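Local coordinates for protein xylulokinase (Brucella ovis, PDB 5VM1) that probably phosphorylates D-xylulose to D-xylulose 5-phosphate with ATP, as a member of the FGGY family of carbohydrate kinases, at residues 9-14 against 76-81; 18-23 against 37-42; 247-252 against 438-443. All coordinates share one frame; numbering follows the deposited sequence.

Contact 1. Residues 9-14 against 76-81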
loop_
_atom_site.group_PDB
_atom_site.type_symbol
_atom_site.label_atom_id
_atom_site.label_comp_id
_atom_site.label_asym_id
_atom_site.label_seq_id
_atom_site.Cartn_x
_atom_site.Cartn_y
_atom_site.Cartn_z
ATOM N N MET A 9 7.267 -15.777 -21.036
ATOM C CA MET A 9 7.651 -14.555 -20.336
ATOM C C MET A 9 6.426 -13.852 -19.745
ATOM O O MET A 9 5.302 -14.011 -20.224
ATOM C CB MET A 9 8.383 -13.591 -21.273
ATOM C CG MET A 9 9.757 -14.074 -21.703
ATOM S SD MET A 9 10.899 -14.151 -20.314
ATOM C CE MET A 9 12.460 -14.398 -21.137
ATOM N N TYR A 10 6.645 -13.087 -18.677
ATOM C CA TYR A 10 5.554 -12.381 -18.012
ATOM C C TYR A 10 6.026 -10.988 -17.629
ATOM O O TYR A 10 7.151 -10.798 -17.148
ATOM C CB TYR A 10 5.030 -13.150 -16.781
ATOM C CG TYR A 10 4.759 -14.584 -17.142
ATOM C CD1 TYR A 10 3.561 -14.957 -17.729
ATOM C CD2 TYR A 10 5.736 -15.555 -16.977
ATOM C CE1 TYR A 10 3.331 -16.267 -18.104
ATOM C CE2 TYR A 10 5.513 -16.869 -17.348
ATOM C CZ TYR A 10 4.313 -17.221 -17.912
ATOM O OH TYR A 10 4.099 -18.532 -18.287
ATOM N N LEU A 11 5.159 -10.020 -17.883
ATOM C CA LEU A 11 5.461 -8.613 -17.693
ATOM C C LEU A 11 4.584 -8.066 -16.576
ATOM O O LEU A 11 3.381 -8.343 -16.541
ATOM C CB LEU A 11 5.224 -7.837 -18.985
ATOM C CG LEU A 11 5.326 -6.320 -18.889
ATOM C CD1 LEU A 11 6.790 -5.868 -18.822
ATOM C CD2 LEU A 11 4.599 -5.666 -20.042
ATOM N N GLY A 12 5.185 -7.316 -15.659
ATOM C CA GLY A 12 4.443 -6.616 -14.618
ATOM C C GLY A 12 4.596 -5.115 -14.785
ATOM O O GLY A 12 5.701 -4.627 -15.030
ATOM N N LEU A 13 3.477 -4.387 -14.663
ATOM C CA LEU A 13 3.459 -2.927 -14.759
ATOM C C LEU A 13 2.949 -2.366 -13.440
ATOM O O LEU A 13 1.775 -2.551 -13.100
ATOM C CB LEU A 13 2.582 -2.433 -15.906
ATOM C CG LEU A 13 3.010 -2.930 -17.275
ATOM C CD1 LEU A 13 2.006 -2.516 -18.364
ATOM C CD2 LEU A 13 4.410 -2.462 -17.559
ATOM N N ASP A 14 3.819 -1.655 -12.713
ATOM C CA ASP A 14 3.439 -0.966 -11.482
ATOM C C ASP A 14 3.300 0.516 -11.786
ATOM O O ASP A 14 4.290 1.204 -12.053
ATOM C CB ASP A 14 4.447 -1.188 -10.352
ATOM C CG ASP A 14 3.944 -0.644 -9.005
ATOM O OD1 ASP A 14 2.708 -0.518 -8.836
ATOM O OD2 ASP A 14 4.768 -0.324 -8.127
ATOM N N SER A 76 8.941 -10.328 -26.832
ATOM C CA SER A 76 7.932 -10.873 -27.721
ATOM C C SER A 76 7.367 -12.203 -27.230
ATOM O O SER A 76 6.287 -12.604 -27.680
ATOM C CB SER A 76 8.493 -11.012 -29.119
ATOM O OG SER A 76 7.410 -11.165 -30.011
ATOM N N ALA A 77 8.022 -12.859 -26.277
ATOM C CA ALA A 77 7.552 -14.132 -25.751
ATOM C C ALA A 77 6.642 -13.947 -24.547
ATOM O O ALA A 77 6.367 -14.920 -23.833
ATOM C CB ALA A 77 8.738 -15.024 -25.374
ATOM N N ILE A 78 6.168 -12.720 -24.319
ATOM C CA ILE A 78 5.245 -12.442 -23.230
ATOM C C ILE A 78 3.892 -13.071 -23.535
ATOM O O ILE A 78 3.311 -12.853 -24.602
ATOM C CB ILE A 78 5.108 -10.925 -23.015
ATOM C CG1 ILE A 78 6.345 -10.347 -22.321
ATOM C CG2 ILE A 78 3.837 -10.594 -22.256
ATOM C CD1 ILE A 78 6.454 -8.837 -22.450
ATOM N N THR A 79 3.387 -13.868 -22.598
ATOM C CA THR A 79 2.084 -14.509 -22.717
ATOM C C THR A 79 1.042 -13.893 -21.786
ATOM O O THR A 79 -0.146 -13.902 -22.113
ATOM C CB THR A 79 2.222 -16.018 -22.445
ATOM O OG1 THR A 79 3.150 -16.574 -23.377
ATOM C CG2 THR A 79 0.908 -16.747 -22.647
ATOM N N GLY A 80 1.463 -13.359 -20.644
ATOM C CA GLY A 80 0.560 -12.665 -19.743
ATOM C C GLY A 80 1.182 -11.381 -19.228
ATOM O O GLY A 80 2.406 -11.260 -19.118
ATOM N N ILE A 81 0.312 -10.421 -18.891
ATOM C CA ILE A 81 0.681 -9.125 -18.314
ATOM C C ILE A 81 -0.101 -8.918 -17.015
ATOM O O ILE A 81 -1.316 -9.119 -16.982
ATOM C CB ILE A 81 0.405 -7.971 -19.308
ATOM C CG1 ILE A 81 1.370 -8.055 -20.489
ATOM C CG2 ILE A 81 0.506 -6.610 -18.626
ATOM C CD1 ILE A 81 1.093 -7.077 -21.601
#

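Contact 2. Residues 18-23 against 37-42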
loop_
_atom_site.group_PDB
_atom_site.type_symbol
_atom_site.label_atom_id
_atom_site.label_comp_id
_atom_site.label_asym_id
_atom_site.label_seq_id
_atom_site.Cartn_x
_atom_site.Cartn_y
_atom_site.Cartn_z
ATOM N N SER A 18 5.018 8.030 -8.099
ATOM C CA SER A 18 6.238 8.653 -8.600
ATOM C C SER A 18 6.687 8.103 -9.956
ATOM O O SER A 18 7.594 8.679 -10.575
ATOM C CB SER A 18 7.367 8.462 -7.587
ATOM O OG SER A 18 7.817 7.110 -7.618
ATOM N N GLY A 19 6.123 6.986 -10.415
ATOM C CA GLY A 19 6.501 6.489 -11.726
ATOM C C GLY A 19 5.829 5.178 -12.086
ATOM O O GLY A 19 5.050 4.600 -11.320
ATOM N N VAL A 20 6.136 4.727 -13.295
ATOM C CA VAL A 20 5.658 3.465 -13.837
ATOM C C VAL A 20 6.868 2.548 -13.938
ATOM O O VAL A 20 7.858 2.896 -14.594
ATOM C CB VAL A 20 4.991 3.659 -15.205
ATOM C CG1 VAL A 20 4.694 2.302 -15.870
ATOM C CG2 VAL A 20 3.732 4.520 -15.070
ATOM N N LYS A 21 6.799 1.395 -13.273
ATOM C CA LYS A 21 7.853 0.393 -13.290
ATOM C C LYS A 21 7.393 -0.757 -14.169
ATOM O O LYS A 21 6.220 -1.131 -14.135
ATOM C CB LYS A 21 8.166 -0.115 -11.878
ATOM C CG LYS A 21 9.643 -0.481 -11.652
ATOM C CD LYS A 21 9.838 -1.917 -11.199
ATOM C CE LYS A 21 11.298 -2.352 -11.302
ATOM N NZ LYS A 21 12.051 -2.353 -10.006
ATOM N N ALA A 22 8.287 -1.246 -15.027
ATOM C CA ALA A 22 8.005 -2.378 -15.898
ATOM C C ALA A 22 8.998 -3.479 -15.579
ATOM O O ALA A 22 10.207 -3.261 -15.646
ATOM C CB ALA A 22 8.097 -1.983 -17.365
ATOM N N LEU A 23 8.498 -4.668 -15.276
ATOM C CA LEU A 23 9.351 -5.754 -14.826
ATOM C C LEU A 23 9.051 -6.982 -15.661
ATOM O O LEU A 23 7.891 -7.396 -15.768
ATOM C CB LEU A 23 9.121 -6.061 -13.348
ATOM C CG LEU A 23 10.042 -7.107 -12.741
ATOM C CD1 LEU A 23 11.463 -6.644 -12.797
ATOM C CD2 LEU A 23 9.636 -7.359 -11.324
ATOM N N GLY A 37 9.574 4.776 -16.003
ATOM C CA GLY A 37 9.103 5.983 -16.645
ATOM C C GLY A 37 8.652 6.949 -15.577
ATOM O O GLY A 37 7.852 6.575 -14.718
ATOM N N GLU A 38 9.185 8.169 -15.588
ATOM C CA GLU A 38 8.949 9.114 -14.506
ATOM C C GLU A 38 7.554 9.725 -14.567
ATOM O O GLU A 38 6.938 9.837 -15.630
ATOM C CB GLU A 38 9.963 10.244 -14.538
ATOM C CG GLU A 38 11.345 9.829 -14.151
ATOM C CD GLU A 38 12.220 11.030 -13.925
ATOM O OE1 GLU A 38 13.143 10.937 -13.094
ATOM O OE2 GLU A 38 11.972 12.078 -14.564
ATOM N N LEU A 39 7.048 10.091 -13.391
ATOM C CA LEU A 39 5.759 10.747 -13.250
ATOM C C LEU A 39 5.908 11.940 -12.323
ATOM O O LEU A 39 6.680 11.908 -11.361
ATOM C CB LEU A 39 4.699 9.816 -12.676
ATOM C CG LEU A 39 4.027 8.865 -13.639
ATOM C CD1 LEU A 39 3.144 7.902 -12.849
ATOM C CD2 LEU A 39 3.268 9.658 -14.697
ATOM N N ASP A 40 5.121 12.967 -12.594
ATOM C CA ASP A 40 5.072 14.163 -11.777
ATOM C C ASP A 40 3.739 14.180 -11.055
ATOM O O ASP A 40 2.809 13.456 -11.423
ATOM C CB ASP A 40 5.231 15.425 -12.622
ATOM C CG ASP A 40 6.631 15.906 -12.651
ATOM O OD1 ASP A 40 7.334 15.633 -11.662
ATOM O OD2 ASP A 40 7.030 16.552 -13.644
ATOM N N VAL A 41 3.662 14.994 -10.007
ATOM C CA VAL A 41 2.434 15.183 -9.249
ATOM C C VAL A 41 2.091 16.663 -9.305
ATOM O O VAL A 41 2.977 17.514 -9.168
ATOM C CB VAL A 41 2.596 14.683 -7.801
ATOM C CG1 VAL A 41 1.386 15.032 -6.952
ATOM C CG2 VAL A 41 2.858 13.185 -7.795
ATOM N N SER A 42 0.829 16.979 -9.568
ATOM C CA SER A 42 0.400 18.371 -9.600
ATOM C C SER A 42 -0.383 18.669 -8.324
ATOM O O SER A 42 -1.234 17.881 -7.912
ATOM C CB SER A 42 -0.415 18.655 -10.859
ATOM O OG SER A 42 -1.531 19.463 -10.572
#

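Contact 3. Residues 247-252 against 438-443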
loop_
_atom_site.group_PDB
_atom_site.type_symbol
_atom_site.label_atom_id
_atom_site.label_comp_id
_atom_site.label_asym_id
_atom_site.label_seq_id
_atom_site.Cartn_x
_atom_site.Cartn_y
_atom_site.Cartn_z
ATOM N N SER A 247 2.216 -5.764 -3.764
ATOM C CA SER A 247 3.472 -5.919 -3.043
ATOM C C SER A 247 3.479 -7.211 -2.242
ATOM O O SER A 247 4.459 -7.964 -2.268
ATOM C CB SER A 247 3.649 -4.706 -2.133
ATOM O OG SER A 247 4.991 -4.461 -1.862
ATOM N N ALA A 248 2.358 -7.504 -1.569
ATOM C CA ALA A 248 2.231 -8.723 -0.773
ATOM C C ALA A 248 2.312 -9.985 -1.633
ATOM O O ALA A 248 2.906 -10.985 -1.210
ATOM C CB ALA A 248 0.917 -8.702 0.007
ATOM N N CYS A 249 1.738 -9.955 -2.847
ATOM C CA CYS A 249 1.917 -11.068 -3.780
ATOM C C CYS A 249 3.368 -11.219 -4.189
ATOM O O CYS A 249 3.857 -12.336 -4.346
ATOM C CB CYS A 249 1.066 -10.886 -5.034
ATOM S SG CYS A 249 -0.696 -11.132 -4.824
ATOM N N GLY A 250 4.082 -10.105 -4.356
ATOM C CA GLY A 250 5.504 -10.199 -4.642
ATOM C C GLY A 250 6.294 -10.777 -3.486
ATOM O O GLY A 250 7.314 -11.434 -3.694
ATOM N N MET A 251 5.832 -10.553 -2.261
ATOM C CA MET A 251 6.541 -10.979 -1.068
ATOM C C MET A 251 6.147 -12.362 -0.576
ATOM O O MET A 251 6.817 -12.888 0.317
ATOM C CB MET A 251 6.274 -10.002 0.069
ATOM C CG MET A 251 7.364 -10.023 1.101
ATOM S SD MET A 251 8.476 -8.726 0.622
ATOM C CE MET A 251 7.229 -7.399 0.696
ATOM N N GLY A 252 5.098 -12.970 -1.133
ATOM C CA GLY A 252 4.588 -14.221 -0.608
ATOM C C GLY A 252 3.670 -14.073 0.586
ATOM O O GLY A 252 3.387 -15.073 1.262
ATOM N N ALA A 438 3.928 -8.926 -12.022
ATOM C CA ALA A 438 4.410 -9.957 -12.936
ATOM C C ALA A 438 3.879 -11.325 -12.534
ATOM O O ALA A 438 3.352 -12.068 -13.370
ATOM C CB ALA A 438 5.936 -9.971 -12.962
ATOM N N ARG A 439 3.944 -11.641 -11.239
ATOM C CA ARG A 439 3.408 -12.899 -10.737
ATOM C C ARG A 439 1.919 -13.046 -11.039
ATOM O O ARG A 439 1.470 -14.127 -11.434
ATOM C CB ARG A 439 3.664 -13.008 -9.237
ATOM C CG ARG A 439 5.039 -13.501 -8.890
ATOM C CD ARG A 439 5.220 -13.596 -7.397
ATOM N NE ARG A 439 6.172 -14.641 -7.066
ATOM C CZ ARG A 439 6.493 -14.983 -5.828
ATOM N NH1 ARG A 439 5.943 -14.358 -4.798
ATOM N NH2 ARG A 439 7.352 -15.958 -5.622
ATOM N N LEU A 440 1.132 -11.975 -10.866
ATOM C CA LEU A 440 -0.288 -12.088 -11.179
ATOM C C LEU A 440 -0.484 -12.329 -12.676
ATOM O O LEU A 440 -1.317 -13.150 -13.083
ATOM C CB LEU A 440 -1.036 -10.839 -10.697
ATOM C CG LEU A 440 -1.203 -10.703 -9.166
ATOM C CD1 LEU A 440 -1.738 -9.344 -8.712
ATOM C CD2 LEU A 440 -2.066 -11.803 -8.581
ATOM N N GLY A 441 0.344 -11.702 -13.506
ATOM C CA GLY A 441 0.298 -12.003 -14.923
ATOM C C GLY A 441 0.634 -13.453 -15.208
ATOM O O GLY A 441 -0.009 -14.091 -16.046
ATOM N N LEU A 442 1.610 -14.016 -14.476
ATOM C CA LEU A 442 1.944 -15.429 -14.674
ATOM C C LEU A 442 0.784 -16.317 -14.259
ATOM O O LEU A 442 0.500 -17.329 -14.909
ATOM C CB LEU A 442 3.205 -15.808 -13.888
ATOM C CG LEU A 442 3.787 -17.238 -13.902
ATOM C CD1 LEU A 442 5.247 -17.184 -13.508
ATOM C CD2 LEU A 442 3.071 -18.261 -13.013
ATOM N N ILE A 443 0.079 -15.929 -13.199
ATOM C CA ILE A 443 -1.008 -16.745 -12.681
ATOM C C ILE A 443 -2.193 -16.754 -13.639
ATOM O O ILE A 443 -2.769 -17.813 -13.917
ATOM C CB ILE A 443 -1.396 -16.248 -11.284
ATOM C CG1 ILE A 443 -0.241 -16.516 -10.312
ATOM C CG2 ILE A 443 -2.648 -16.953 -10.812
ATOM C CD1 ILE A 443 -0.360 -15.792 -8.990
#

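Contact 1. Residues 9-14 against 76-81
Leu11 carries CG anti to its backbone N (chi1 172°), while Ile78 and Ile81 both swing CG1 back beside the backbone N (chi1 -75° and -69°), and these torsions bring the three branched side chains together on one face of a parallel strand pair. Ile78 ends in CD1, which reaches Leu11 CB at 3.8 Å. Ile81 runs side by side with Leu11, pointing the same way; Leu11 CD2 rests 4.0 Å from Ile81 CG1. Met9 begins on this face too, with CB 4.0 Å from Ile78 CG1, but a bend at chi2 leads its thioether away after CG has passed Ala77 CB at 3.9 Å. Leu67 of helix 53-70 packs against Leu11 from outside the pair.

The backbones are stitched by two well-aligned bonds, both received in the carbonyl plane: Thr79 N to Met9 O at 3.1 Å and Leu11 N to Gly80 O at 3.3 Å. A weak, bent bond from Met9 N to Ala77 O (3.1 Å) starts the ladder. Between the pairs Met9-Ile78 and Leu11-Ile81 there is one residue, Tyr10, on the first strand and two, Thr79 and Gly80, on the second: a beta bulge. Tyr10 occupies the opposite face, where its CD1 sits 3.9 Å from Gly80 N, beside a residue with no side chain. Leu442 and Thr446 of helix 433-446 also touch that ring.

The strand runs on to Asp14, predicted to be important for activity and hydrogen-bonded through OD1 to Ser84. A buried parallel pairing of strand 9-15 with strand 78-85, ending at such an aspartate, belongs to the core sheet of the actin-like ATPase fold of sugar kinases.

Contact 2. Residues 18-23 against 37-42
Leu39, Val20 and Ser18 carry this closure of the antiparallel beta hairpin formed by strands 19-26 and 31-38, at the end where its two arms part. Leu39 lies just beyond the second strand and has its CA-CB bond directed at the first. With CG anti to the carbonyl carbon (chi1 -81°), its isobutyl group leans over the main chain of Gly19, bringing CD1 to 3.8 Å from Gly19 CA. Gly19, with no side chain, lets its CA come close to Gly37 O. The same leucine methyl, CD1, meets Val20 CG2 at 4.1 Å, the two side chains crossing obliquely.

Val20 has CG1 anti to its backbone N, which puts CG2 beside the N and on the Leu39 side. Both residues look toward helix 53-70: Val20 packs on Ala59 and Cys60, Leu39 on Gln55 and Trp56, and Leu15 of strand 9-15 touches both. The apolar patch thus joins the hairpin to the helix lying on that face of the sheet.

Val20 and Gly37 form a hydrogen-bonded antiparallel pair. Val20 N gives a nearly straight bond to Gly37 O at 2.9 Å, and Gly37 N returns one to Val20 O, also at 2.9 Å; each donor lies in the plane of the carbonyl it meets. Next comes the non-hydrogen-bonded pair Gly19-Glu38, whose CA atoms are 4.5 Å apart.

Ser18 belongs to the turn between strands 9-15 and 19-26, which in the actin-like ATPase superfamily is the first phosphate-binding motif, and probably serves ATP here. Its side chain is turned from the contact and it takes part through its carbonyl. Leu39 N donates to Ser18 O at 3.2 Å, approaching from above the carbonyl plane, 51° out of it.

Contact 3. Residues 247-252 against 438-443
This is a sparse, fully buried helix-helix contact, made where the end of helix 243-251 meets the flank of helix 433-446, and it joins the N-terminal and C-terminal halves of the sequence. The short axes cross steeply, at 77°, and stay 9.7 Å apart, so the link is left to a few side chains, above all Arg439. The nearest CA atoms, those of Gly250 and Arg439, are 7.0 Å apart.

Arg439 does most of the bridging. Its CG is anti to the carbonyl carbon, and the chain then runs extended from CG to NE, carrying the guanidinium across to the last turn of the other helix. There NH1 donates to Cys249 O at 2.9 Å, a fairly straight bond lying in both the carbonyl plane and the guanidinium plane (4° out of the latter). Gly250 O is 3.4 Å from the same NH1, but poorly angled for a bond. A positive group beside carbonyls at a helix C-terminus should be electrostatically favourable. The guanidinium has further partners: NE donates to Gln29 OE1 and NH1 also to Thr455 O, which together should restrict its rotation. Just beyond, Gly252 leaves the helix with positive phi (82°).

Beside this polar link is a small apolar one. Cys249 points at the partner helix and its SG lies 4.1 Å from Leu440 CD2.

Helix 243-251 starts at Asp243, the predicted proton acceptor. The two helices are consistent with the paired connecting helices that meet between the two domains in the actin-like ATPase fold, next to the catalytic cleft.

How the contacts relate
From the N terminus, strand 9-14 enters first and turns straight into strand 19-26. Contact 2 closes the short hairpin loop through 37-42, and contact 1 closes the longer loop when 76-81 returns beside 9-14; the shorter loop therefore falls wholly within the longer. Both belong to one sheet, where 9-15 and 19-26 are neighbours, with Gly12 N 2.7 Å from Leu23 O and Asp14 O 2.8 Å from Lys21 N. Contact 3 follows in series, spanning 185 intervening residues. It brings helix 433-446 back onto the N-terminal sheet, where Leu442 CA lies 3.5 Å from Tyr10 CD1, and ties that layer to helix 243-251.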